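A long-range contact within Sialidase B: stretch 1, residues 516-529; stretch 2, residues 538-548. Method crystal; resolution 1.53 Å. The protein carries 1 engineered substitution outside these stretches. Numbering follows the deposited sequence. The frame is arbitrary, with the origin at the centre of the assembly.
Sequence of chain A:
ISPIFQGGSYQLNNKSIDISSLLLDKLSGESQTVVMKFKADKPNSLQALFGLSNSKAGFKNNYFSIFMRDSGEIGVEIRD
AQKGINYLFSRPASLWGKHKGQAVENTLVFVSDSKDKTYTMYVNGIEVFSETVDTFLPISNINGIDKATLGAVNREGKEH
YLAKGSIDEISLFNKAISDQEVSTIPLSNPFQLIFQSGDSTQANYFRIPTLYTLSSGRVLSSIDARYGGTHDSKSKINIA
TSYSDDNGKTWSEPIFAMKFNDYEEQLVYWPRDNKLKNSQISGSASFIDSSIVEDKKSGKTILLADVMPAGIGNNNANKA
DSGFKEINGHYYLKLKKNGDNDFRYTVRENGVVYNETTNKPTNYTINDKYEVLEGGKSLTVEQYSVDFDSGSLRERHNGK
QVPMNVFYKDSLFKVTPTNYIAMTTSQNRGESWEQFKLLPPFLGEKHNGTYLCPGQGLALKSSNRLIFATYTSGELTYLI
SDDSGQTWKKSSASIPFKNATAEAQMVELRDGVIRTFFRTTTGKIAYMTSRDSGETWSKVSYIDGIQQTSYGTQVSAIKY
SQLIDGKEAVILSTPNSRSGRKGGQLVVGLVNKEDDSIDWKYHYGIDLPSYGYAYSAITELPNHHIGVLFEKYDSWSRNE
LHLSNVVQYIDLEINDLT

Stretch 1 (516-529) TFFRTTTGKIAYMT
Stretch 2 (538-548) SKVSYIDGIQQ

The apolar centre forms around Ile525 and Ile543, both with chi1 m and chi2 t. Ile525 CG2 lies 3.9 Å from Ile543 CD1, and Ile525 CD1 lies 3.8 Å from Ile546 CG2. Phe517 (chi1 m) adds its ring, with CD1 3.9 Å from Ile543 CD1. Ala526 and Tyr542 share one face of the sheet; Ala526 CB sits 3.7 Å from Tyr542 CE1 and 3.8 Å from Val540 CG1. Phe518 (chi1 p) brings CZ to 3.9 Å from the same Val540 CG1.

Tyr527 and Ser541 occupy the other face. Tyr527 has chi1 p and chi2 89°, so its ring lies over Ser541. Ser541 CB is 3.8 Å from the ring centroid of Tyr527, a CH-pi contact. Tyr527 CD2 also meets Ile543 CG1 at 3.8 Å.

The backbones run antiparallel, extended at Ala526 (phi/psi -106/168) and Tyr542 (-129/149). Ala526 and Tyr542 form a non-hydrogen-bonded pair, with Ala526 CA 4.3 Å from Tyr542 CA. Tyr527 and Ser541 form the hydrogen-bonded pair: Tyr527 N to Ser541 O is 2.8 Å, and Ser541 N to Tyr527 O is 2.9 Å. Ile543 N donates to Ile525 O at 3.0 Å, nearly straight at 177°.

Beyond Ile543 the direct backbone pairing is interrupted. Water 2 fills the gap. It accepts from Ile525 N (2.9 Å) and donates to Ile543 O and Ile546 O (2.7 Å each). Direct backbone hydrogen bonding resumes where Gln548 N donates to Gly523 O at 3.0 Å. Gly523 (82/4) has backbone angles that call for glycine.

At the opposite end, Ser538 (chi1 p) turns toward stretch 1. Ser538 OG accepts from Thr529 N at 2.9 Å and donates to Lys539 O at 2.8 Å. Ser538 N donates to Thr529 O at 2.9 Å. The pairing thus closes through a side chain and a backbone amide.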

ATOM      1  N   THR A 516     -20.970  11.451  -0.065  1.00 10.73           N
ATOM      2  CA  THR A 516     -20.085  10.341  -0.407  1.00 11.23           C
ATOM      3  C   THR A 516     -19.366  10.657  -1.704  1.00 12.11           C
ATOM      4  O   THR A 516     -20.015  10.973  -2.693  1.00 12.67           O
ATOM      5  CB  THR A 516     -20.891   9.061  -0.580  1.00  9.66           C
ATOM      6  OG1 THR A 516     -21.606   8.776   0.632  1.00 11.64           O
ATOM      7  CG2 THR A 516     -19.980   7.892  -0.911  1.00 11.72           C
ATOM      8  N   PHE A 517     -18.034  10.588  -1.692  1.00  8.55           N
ATOM      9  CA  PHE A 517     -17.220  10.757  -2.896  1.00 11.94           C
ATOM     10  C   PHE A 517     -16.745   9.390  -3.342  1.00 12.02           C
ATOM     11  O   PHE A 517     -16.295   8.587  -2.523  1.00 12.81           O
ATOM     12  CB  PHE A 517     -16.021  11.669  -2.616  1.00 10.93           C
ATOM     13  CG  PHE A 517     -16.410  13.034  -2.121  1.00 10.92           C
ATOM     14  CD1 PHE A 517     -16.758  14.043  -3.013  1.00 13.41           C
ATOM     15  CD2 PHE A 517     -16.453  13.301  -0.768  1.00 13.87           C
ATOM     16  CE1 PHE A 517     -17.115  15.295  -2.566  1.00 12.49           C
ATOM     17  CE2 PHE A 517     -16.821  14.558  -0.305  1.00 17.11           C
ATOM     18  CZ  PHE A 517     -17.156  15.554  -1.202  1.00 12.70           C
ATOM     19  N   PHE A 518     -16.852   9.096  -4.635  1.00 12.11           N
ATOM     20  CA  PHE A 518     -16.452   7.769  -5.089  1.00 12.49           C
ATOM     21  C   PHE A 518     -15.817   7.687  -6.465  1.00 12.67           C
ATOM     22  O   PHE A 518     -16.035   8.529  -7.331  1.00 13.13           O
ATOM     23  CB  PHE A 518     -17.586   6.740  -4.939  1.00 10.79           C
ATOM     24  CG  PHE A 518     -18.805   7.013  -5.799  1.00 12.84           C
ATOM     25  CD1 PHE A 518     -19.711   8.001  -5.446  1.00 13.86           C
ATOM     26  CD2 PHE A 518     -19.044   6.252  -6.935  1.00 13.18           C
ATOM     27  CE1 PHE A 518     -20.842   8.238  -6.224  1.00 15.98           C
ATOM     28  CE2 PHE A 518     -20.168   6.472  -7.707  1.00 12.31           C
ATOM     29  CZ  PHE A 518     -21.069   7.471  -7.350  1.00 14.60           C
ATOM     30  N   ARG A 519     -15.002   6.655  -6.611  1.00 10.03           N
ATOM     31  CA  ARG A 519     -14.284   6.341  -7.833  1.00 10.91           C
ATOM     32  C   ARG A 519     -15.253   5.816  -8.887  1.00 10.93           C
ATOM     33  O   ARG A 519     -16.197   5.093  -8.557  1.00 10.53           O
ATOM     34  CB  ARG A 519     -13.241   5.272  -7.476  1.00 11.00           C
ATOM     35  CG  ARG A 519     -12.504   4.641  -8.635  1.00 12.36           C
ATOM     36  CD  ARG A 519     -11.574   3.566  -8.085  1.00 11.41           C
ATOM     37  NE  ARG A 519     -11.027   2.743  -9.155  1.00 13.59           N
ATOM     38  CZ  ARG A 519     -10.193   1.732  -8.958  1.00 15.50           C
ATOM     39  NH1 ARG A 519      -9.806   1.427  -7.729  1.00 14.11           N
ATOM     40  NH2 ARG A 519      -9.742   1.034  -9.992  1.00 12.95           N
ATOM     41  N   THR A 520     -15.006   6.174 -10.154  1.00 11.57           N
ATOM     42  CA  THR A 520     -15.841   5.738 -11.279  1.00 12.85           C
ATOM     43  C   THR A 520     -14.990   5.264 -12.454  1.00 17.01           C
ATOM     44  O   THR A 520     -13.773   5.112 -12.346  1.00 15.15           O
ATOM     45  CB  THR A 520     -16.768   6.855 -11.810  1.00 14.97           C
ATOM     46  OG1 THR A 520     -15.999   7.852 -12.496  1.00 14.73           O
ATOM     47  CG2 THR A 520     -17.558   7.497 -10.678  1.00 14.77           C
ATOM     48  N   THR A 521     -15.645   5.075 -13.600  1.00 14.51           N
ATOM     49  CA  THR A 521     -14.967   4.648 -14.822  1.00 17.24           C
ATOM     50  C   THR A 521     -14.953   5.775 -15.849  1.00 19.22           C
ATOM     51  O   THR A 521     -14.582   5.570 -17.004  1.00 19.05           O
ATOM     52  CB  THR A 521     -15.652   3.415 -15.429  1.00 16.13           C
ATOM     53  OG1 THR A 521     -17.061   3.655 -15.540  1.00 20.57           O
ATOM     54  CG2 THR A 521     -15.406   2.181 -14.577  1.00 19.65           C
ATOM     55  N   THR A 522     -15.355   6.966 -15.418  1.00 14.64           N
ATOM     56  CA  THR A 522     -15.546   8.115 -16.306  1.00 13.55           C
ATOM     57  C   THR A 522     -14.364   9.078 -16.362  1.00 14.26           C
ATOM     58  O   THR A 522     -14.379  10.022 -17.151  1.00 17.19           O
ATOM     59  CB  THR A 522     -16.776   8.954 -15.883  1.00 16.61           C
ATOM     60  OG1 THR A 522     -16.466   9.702 -14.698  1.00 18.99           O
ATOM     61  CG2 THR A 522     -17.974   8.072 -15.620  1.00 18.53           C
ATOM     62  N   GLY A 523     -13.350   8.862 -15.522  1.00 13.81           N
ATOM     63  CA  GLY A 523     -12.272   9.822 -15.372  1.00 12.84           C
ATOM     64  C   GLY A 523     -12.582  10.979 -14.427  1.00 13.85           C
ATOM     65  O   GLY A 523     -11.789  11.909 -14.312  1.00 15.64           O
ATOM     66  N   LYS A 524     -13.749  10.942 -13.785  1.00 15.34           N
ATOM     67  CA  LYS A 524     -14.123  11.958 -12.805  1.00 16.02           C
ATOM     68  C   LYS A 524     -14.600  11.302 -11.517  1.00 14.29           C
ATOM     69  O   LYS A 524     -15.237  10.246 -11.543  1.00 17.56           O
ATOM     70  CB  LYS A 524     -15.224  12.861 -13.359  1.00 19.06           C
ATOM     71  CG  LYS A 524     -14.771  13.755 -14.505  1.00 20.45           C
ATOM     72  CD  LYS A 524     -15.898  14.674 -14.969  1.00 34.26           C
ATOM     73  CE  LYS A 524     -15.449  15.547 -16.135  1.00 32.72           C
ATOM     74  NZ  LYS A 524     -13.973  15.454 -16.341  1.00 38.21           N
ATOM     75  N   ILE A 525     -14.290  11.942 -10.395  1.00 13.98           N
ATOM     76  CA  ILE A 525     -14.787  11.512  -9.099  1.00 12.82           C
ATOM     77  C   ILE A 525     -16.260  11.879  -9.009  1.00 11.93           C
ATOM     78  O   ILE A 525     -16.653  12.972  -9.416  1.00 15.14           O
ATOM     79  CB  ILE A 525     -13.984  12.195  -7.989  1.00 12.33           C
ATOM     80  CG1 ILE A 525     -12.521  11.738  -8.072  1.00 15.28           C
ATOM     81  CG2 ILE A 525     -14.593  11.927  -6.597  1.00 14.58           C
ATOM     82  CD1 ILE A 525     -11.574  12.522  -7.169  1.00 16.30           C
ATOM     83  N   ALA A 526     -17.079  10.957  -8.515  1.00 10.40           N
ATOM     84  CA  ALA A 526     -18.516  11.189  -8.421  1.00 11.83           C
ATOM     85  C   ALA A 526     -18.900  11.449  -6.981  1.00 15.26           C
ATOM     86  O   ALA A 526     -18.101  11.228  -6.067  1.00 13.85           O
ATOM     87  CB  ALA A 526     -19.295   9.996  -8.958  1.00 15.02           C
ATOM     88  N   TYR A 527     -20.125  11.915  -6.777  1.00 15.23           N
ATOM     89  CA  TYR A 527     -20.650  12.051  -5.427  1.00 13.38           C
ATOM     90  C   TYR A 527     -22.158  11.935  -5.376  1.00 14.70           C
ATOM     91  O   TYR A 527     -22.841  12.122  -6.387  1.00 17.43           O
ATOM     92  CB  TYR A 527     -20.159  13.344  -4.756  1.00 14.08           C
ATOM     93  CG  TYR A 527     -20.651  14.629  -5.382  1.00 15.46           C
ATOM     94  CD1 TYR A 527     -21.836  15.211  -4.965  1.00 14.82           C
ATOM     95  CD2 TYR A 527     -19.915  15.263  -6.377  1.00 17.71           C
ATOM     96  CE1 TYR A 527     -22.285  16.384  -5.522  1.00 16.78           C
ATOM     97  CE2 TYR A 527     -20.348  16.440  -6.943  1.00 18.74           C
ATOM     98  CZ  TYR A 527     -21.544  16.996  -6.505  1.00 18.96           C
ATOM     99  OH  TYR A 527     -21.994  18.171  -7.059  1.00 22.73           O
ATOM    100  N   MET A 528     -22.657  11.572  -4.203  1.00 13.73           N
ATOM    101  CA  MET A 528     -24.079  11.560  -3.911  1.00 13.64           C
ATOM    102  C   MET A 528     -24.246  12.053  -2.486  1.00 14.40           C
ATOM    103  O   MET A 528     -23.280  12.082  -1.716  1.00 14.06           O
ATOM    104  CB  MET A 528     -24.678  10.159  -4.060  1.00 14.31           C
ATOM    105  CG  MET A 528     -24.004   9.073  -3.228  1.00 14.46           C
ATOM    106  SD  MET A 528     -24.885   7.489  -3.218  1.00 13.24           S
ATOM    107  CE  MET A 528     -24.671   6.969  -4.918  1.00 11.22           C
ATOM    108  N   THR A 529     -25.469  12.419  -2.125  1.00 12.65           N
ATOM    109  CA  THR A 529     -25.745  13.007  -0.816  1.00 12.84           C
ATOM    110  C   THR A 529     -26.941  12.347  -0.155  1.00 15.87           C
ATOM    111  O   THR A 529     -27.947  12.047  -0.821  1.00 16.45           O
ATOM    112  CB  THR A 529     -26.033  14.510  -0.946  1.00 12.87           C
ATOM    113  OG1 THR A 529     -24.959  15.152  -1.642  1.00 14.23           O
ATOM    114  CG2 THR A 529     -26.230  15.173   0.428  1.00 16.54           C
ATOM    115  N   SER A 538     -29.236  10.498  -2.904  1.00 15.61           N
ATOM    116  CA  SER A 538     -29.557  11.295  -4.083  1.00 16.54           C
ATOM    117  C   SER A 538     -29.027  10.679  -5.373  1.00 17.89           C
ATOM    118  O   SER A 538     -28.282   9.687  -5.361  1.00 17.07           O
ATOM    119  CB  SER A 538     -28.933  12.671  -3.939  1.00 19.09           C
ATOM    120  OG  SER A 538     -27.532  12.581  -4.146  1.00 16.81           O
ATOM    121  N   LYS A 539     -29.396  11.279  -6.501  1.00 18.08           N
ATOM    122  CA  LYS A 539     -28.751  10.937  -7.751  1.00 18.41           C
ATOM    123  C   LYS A 539     -27.265  11.294  -7.697  1.00 20.31           C
ATOM    124  O   LYS A 539     -26.797  11.993  -6.780  1.00 18.04           O
ATOM    125  CB  LYS A 539     -29.424  11.637  -8.936  1.00 22.22           C
ATOM    126  CG  LYS A 539     -30.915  11.388  -9.048  1.00 33.49           C
ATOM    127  CD  LYS A 539     -31.249   9.904  -9.032  1.00 37.24           C
ATOM    128  CE  LYS A 539     -32.445   9.627  -9.923  1.00 37.68           C
ATOM    129  NZ  LYS A 539     -33.432  10.738  -9.812  1.00 38.39           N
ATOM    130  N   VAL A 540     -26.536  10.809  -8.693  1.00 17.48           N
ATOM    131  CA  VAL A 540     -25.091  10.970  -8.776  1.00 14.18           C
ATOM    132  C   VAL A 540     -24.711  12.227  -9.548  1.00 19.94           C
ATOM    133  O   VAL A 540     -25.292  12.520 -10.598  1.00 20.29           O
ATOM    134  CB  VAL A 540     -24.459   9.742  -9.441  1.00 15.24           C
ATOM    135  CG1 VAL A 540     -22.977   9.933  -9.693  1.00 16.52           C
ATOM    136  CG2 VAL A 540     -24.731   8.489  -8.614  1.00 18.64           C
ATOM    137  N   SER A 541     -23.760  12.979  -9.007  1.00 17.19           N
ATOM    138  CA  SER A 541     -23.145  14.106  -9.699  1.00 15.65           C
ATOM    139  C   SER A 541     -21.646  13.862  -9.817  1.00 16.03           C
ATOM    140  O   SER A 541     -21.126  12.898  -9.250  1.00 15.66           O
ATOM    141  CB  SER A 541     -23.393  15.402  -8.935  1.00 18.47           C
ATOM    142  OG  SER A 541     -24.766  15.722  -8.935  1.00 23.12           O
ATOM    143  N   TYR A 542     -20.956  14.735 -10.544  1.00 17.64           N
ATOM    144  CA  TYR A 542     -19.524  14.605 -10.752  1.00 16.30           C
ATOM    145  C   TYR A 542     -18.784  15.886 -10.441  1.00 17.86           C
ATOM    146  O   TYR A 542     -19.317  16.979 -10.592  1.00 24.80           O
ATOM    147  CB  TYR A 542     -19.216  14.152 -12.187  1.00 17.96           C
ATOM    148  CG  TYR A 542     -19.864  12.840 -12.536  1.00 22.75           C
ATOM    149  CD1 TYR A 542     -19.206  11.636 -12.307  1.00 22.12           C
ATOM    150  CD2 TYR A 542     -21.141  12.800 -13.085  1.00 21.82           C
ATOM    151  CE1 TYR A 542     -19.804  10.432 -12.615  1.00 21.14           C
ATOM    152  CE2 TYR A 542     -21.744  11.603 -13.397  1.00 25.31           C
ATOM    153  CZ  TYR A 542     -21.068  10.422 -13.165  1.00 28.21           C
ATOM    154  OH  TYR A 542     -21.666   9.225 -13.475  1.00 31.34           O
ATOM    155  N   ILE A 543     -17.547  15.739  -9.984  1.00 14.98           N
ATOM    156  CA  ILE A 543     -16.669  16.867  -9.770  1.00 16.87           C
ATOM    157  C   ILE A 543     -15.964  17.171 -11.087  1.00 24.09           C
ATOM    158  O   ILE A 543     -15.287  16.310 -11.642  1.00 18.25           O
ATOM    159  CB  ILE A 543     -15.643  16.535  -8.657  1.00 18.72           C
ATOM    160  CG1 ILE A 543     -16.375  16.248  -7.346  1.00 21.45           C
ATOM    161  CG2 ILE A 543     -14.596  17.639  -8.505  1.00 21.15           C
ATOM    162  CD1 ILE A 543     -15.469  15.737  -6.237  1.00 22.15           C
ATOM    163  N   ASP A 544     -16.183  18.372 -11.612  1.00 28.38           N
ATOM    164  CA  ASP A 544     -15.347  18.879 -12.683  1.00 34.14           C
ATOM    165  C   ASP A 544     -14.175  19.543 -11.973  1.00 30.80           C
ATOM    166  O   ASP A 544     -14.361  20.215 -10.952  1.00 34.05           O
ATOM    167  CB  ASP A 544     -16.100  19.906 -13.545  1.00 37.67           C
ATOM    168  CG  ASP A 544     -17.398  19.365 -14.124  1.00 36.74           C
ATOM    169  OD1 ASP A 544     -17.457  18.168 -14.473  1.00 44.04           O
ATOM    170  OD2 ASP A 544     -18.370  20.147 -14.228  1.00 40.69           O
ATOM    171  N   GLY A 545     -12.968  19.332 -12.479  1.00 29.33           N
ATOM    172  CA  GLY A 545     -11.808  19.995 -11.921  1.00 27.08           C
ATOM    173  C   GLY A 545     -10.753  19.071 -11.345  1.00 24.06           C
ATOM    174  O   GLY A 545      -9.647  19.512 -11.025  1.00 26.07           O
ATOM    175  N   ILE A 546     -11.106  17.801 -11.172  1.00 20.82           N
ATOM    176  CA  ILE A 546     -10.143  16.786 -10.764  1.00 14.82           C
ATOM    177  C   ILE A 546     -10.156  15.709 -11.832  1.00 14.03           C
ATOM    178  O   ILE A 546     -11.228  15.272 -12.233  1.00 16.35           O
ATOM    179  CB  ILE A 546     -10.501  16.154  -9.408  1.00 16.17           C
ATOM    180  CG1 ILE A 546     -10.531  17.220  -8.313  1.00 22.25           C
ATOM    181  CG2 ILE A 546      -9.488  15.062  -9.032  1.00 17.82           C
ATOM    182  CD1 ILE A 546     -10.929  16.684  -6.967  1.00 18.74           C
ATOM    183  N   GLN A 547      -8.978  15.303 -12.304  1.00 15.24           N
ATOM    184  CA  GLN A 547      -8.894  14.219 -13.290  1.00 16.35           C
ATOM    185  C   GLN A 547      -8.462  12.901 -12.662  1.00 15.97           C
ATOM    186  O   GLN A 547      -7.551  12.873 -11.829  1.00 13.08           O
ATOM    187  CB  GLN A 547      -7.885  14.541 -14.398  1.00 15.87           C
ATOM    188  CG  GLN A 547      -7.906  15.964 -14.935  1.00 26.57           C
ATOM    189  CD  GLN A 547      -9.300  16.439 -15.266  1.00 32.56           C
ATOM    190  OE1 GLN A 547     -10.110  15.692 -15.823  1.00 30.58           O
ATOM    191  NE2 GLN A 547      -9.599  17.688 -14.906  1.00 32.70           N
ATOM    192  N   GLN A 548      -9.103  11.812 -13.080  1.00 14.10           N
ATOM    193  CA  GLN A 548      -8.596  10.469 -12.822  1.00 10.95           C
ATOM    194  C   GLN A 548      -8.456   9.736 -14.141  1.00 13.28           C
ATOM    195  O   GLN A 548      -8.885  10.236 -15.180  1.00 12.90           O
ATOM    196  CB  GLN A 548      -9.512   9.694 -11.873  1.00  9.49           C
ATOM    197  CG  GLN A 548      -9.368  10.130 -10.411  1.00  9.86           C
ATOM    198  CD  GLN A 548      -9.827   9.077  -9.430  1.00 10.30           C
ATOM    199  OE1 GLN A 548     -10.483   8.098  -9.784  1.00 11.79           O
ATOM    200  NE2 GLN A 548      -9.497   9.296  -8.161  1.00 10.70           N
TER
HETATM  201  O   HOH W   1     -13.035   8.037 -10.849  1.00 17.19           O
HETATM  202  O   HOH W   2     -13.357  14.645 -10.751  1.00 14.84           O